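Local coordinates for MdbA protein (Corynebacterium matruchotii ATCC 14266, PDB 6BO0) that probably forms disulfide bonds in exported proteins, as a DsbA-family thiol-disulfide oxidoreductase with a thioredoxin fold, at residues K39-Y44 with P180-D185. Numbering follows the deposited sequence.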
# COMPACT_ATOMS: atom_id res chain seq x y z
N LYS A 39 0.19 17.73 -6.70
CA LYS A 39 1.53 17.35 -6.28
C LYS A 39 1.68 15.83 -6.30
O LYS A 39 0.78 15.11 -5.90
CB LYS A 39 1.77 17.87 -4.87
CG LYS A 39 1.93 19.38 -4.83
CD LYS A 39 2.14 19.83 -3.40
CE LYS A 39 2.73 21.22 -3.31
NZ LYS A 39 1.81 22.27 -3.81
N THR A 40 2.84 15.37 -6.72
CA THR A 40 3.16 13.94 -6.69
C THR A 40 3.78 13.60 -5.34
O THR A 40 4.79 14.18 -4.97
CB THR A 40 4.11 13.57 -7.84
OG1 THR A 40 3.45 13.84 -9.09
CG2 THR A 40 4.49 12.10 -7.81
N VAL A 41 3.19 12.64 -4.64
CA VAL A 41 3.66 12.24 -3.33
C VAL A 41 4.06 10.76 -3.45
O VAL A 41 3.22 9.89 -3.63
CB VAL A 41 2.61 12.45 -2.23
CG1 VAL A 41 3.18 12.04 -0.88
CG2 VAL A 41 2.14 13.90 -2.22
N ASP A 42 5.35 10.49 -3.33
CA ASP A 42 5.87 9.12 -3.35
C ASP A 42 6.04 8.63 -1.92
O ASP A 42 6.72 9.30 -1.12
CB ASP A 42 7.21 9.07 -4.09
CG ASP A 42 7.07 9.35 -5.57
OD1 ASP A 42 6.43 8.55 -6.27
OD2 ASP A 42 7.62 10.37 -6.07
N ILE A 43 5.46 7.48 -1.62
CA ILE A 43 5.52 6.89 -0.28
C ILE A 43 6.12 5.50 -0.39
O ILE A 43 5.51 4.59 -0.94
CB ILE A 43 4.13 6.82 0.38
CG1 ILE A 43 3.50 8.22 0.41
CG2 ILE A 43 4.22 6.19 1.77
CD1 ILE A 43 2.12 8.25 0.99
N TYR A 44 7.34 5.37 0.12
CA TYR A 44 8.05 4.10 0.13
C TYR A 44 7.78 3.40 1.45
O TYR A 44 8.04 3.95 2.52
CB TYR A 44 9.55 4.35 -0.04
CG TYR A 44 9.91 4.96 -1.39
CD1 TYR A 44 9.87 6.32 -1.59
CD2 TYR A 44 10.30 4.16 -2.44
CE1 TYR A 44 10.22 6.86 -2.81
CE2 TYR A 44 10.64 4.68 -3.65
CZ TYR A 44 10.59 6.04 -3.84
OH TYR A 44 10.94 6.53 -5.08
N PRO A 180 9.82 4.06 6.49
CA PRO A 180 9.12 4.76 5.43
C PRO A 180 9.89 5.96 4.92
O PRO A 180 10.67 6.57 5.66
CB PRO A 180 7.80 5.21 6.08
CG PRO A 180 8.17 5.39 7.52
CD PRO A 180 9.23 4.35 7.81
N ARG A 181 9.63 6.35 3.67
CA ARG A 181 10.19 7.59 3.11
C ARG A 181 9.12 8.26 2.30
O ARG A 181 8.37 7.57 1.60
CB ARG A 181 11.40 7.30 2.20
CG ARG A 181 12.43 6.38 2.82
CD ARG A 181 13.28 7.05 3.87
NE ARG A 181 14.28 7.88 3.22
CZ ARG A 181 15.39 7.46 2.63
NH1 ARG A 181 15.77 6.18 2.70
NH2 ARG A 181 16.17 8.33 2.01
N VAL A 182 9.04 9.59 2.37
CA VAL A 182 8.06 10.36 1.64
C VAL A 182 8.75 11.46 0.87
O VAL A 182 9.61 12.16 1.42
CB VAL A 182 7.00 10.98 2.58
CG1 VAL A 182 5.99 11.82 1.83
CG2 VAL A 182 6.33 9.87 3.38
N PHE A 183 8.36 11.59 -0.40
CA PHE A 183 8.83 12.65 -1.27
C PHE A 183 7.63 13.42 -1.79
O PHE A 183 6.62 12.81 -2.15
CB PHE A 183 9.62 12.11 -2.48
CG PHE A 183 10.90 11.44 -2.13
CD1 PHE A 183 10.91 10.21 -1.49
CD2 PHE A 183 12.12 12.01 -2.49
CE1 PHE A 183 12.11 9.60 -1.17
CE2 PHE A 183 13.30 11.39 -2.18
CZ PHE A 183 13.30 10.19 -1.52
N ILE A 184 7.72 14.74 -1.83
CA ILE A 184 6.71 15.58 -2.46
C ILE A 184 7.37 16.30 -3.64
O ILE A 184 8.36 17.01 -3.46
CB ILE A 184 6.11 16.62 -1.50
CG1 ILE A 184 5.42 15.93 -0.31
CG2 ILE A 184 5.14 17.54 -2.24
CD1 ILE A 184 4.88 16.86 0.75
N ASP A 185 6.87 16.05 -4.84
CA ASP A 185 7.47 16.56 -6.08
C ASP A 185 8.99 16.33 -6.08
O ASP A 185 9.76 17.19 -6.46
CB ASP A 185 7.08 18.00 -6.32
CG ASP A 185 5.62 18.14 -6.73
OD1 ASP A 185 5.04 17.16 -7.30
OD2 ASP A 185 5.04 19.21 -6.49
O HOH W 1 3.11 16.42 -9.64
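Val41 CG1 meets Val182 CG1 at 3.9 Å on the face of the thioredoxin-fold sheet that also carries Ile43 and Ile184. Both methyls are anti to their own backbone N, and the two side chains cross obliquely. On the other face, Tyr44 CE1 comes within 3.7 Å of Phe183 CD1; the ring planes stand at 72°, an oblique pairing. Arg181 O lies in the Tyr44 ring plane, at its edge. A helix packs against each face: Ile43 touches Met63 of helix 51-68, and the side chains of Tyr44 and Phe183 touch Leu169 of helix 155-172.

The N-to-C directions of strands 39-44 and 181-184 make 169°, so they are antiparallel. Asp42 with Phe183 and Tyr44 with Arg181 are hydrogen-bonded pairs, closed by reciprocal backbone bonds such as Tyr44 N to Arg181 O (2.8 Å). Next to Arg181, Pro180 follows a cis peptide bond, as in the cis-proline loop of thioredoxin-fold oxidoreductases, and touches Cys52, second cysteine of the CXXC motif that is probably the redox site. Asp42 OD1 and Arg181 NE are held by salt bridges to Arg77 NE and Glu188 OE2.

At the far end the ladder gives way to a side chain. Asp185 N still donates to Thr40 O, but Thr40 N donates to Asp185 OD1 at 2.9 Å, arriving 38° above the carboxylate plane. One water donates to that same OD1 and accepts from Thr40 OG1 at 2.7 Å.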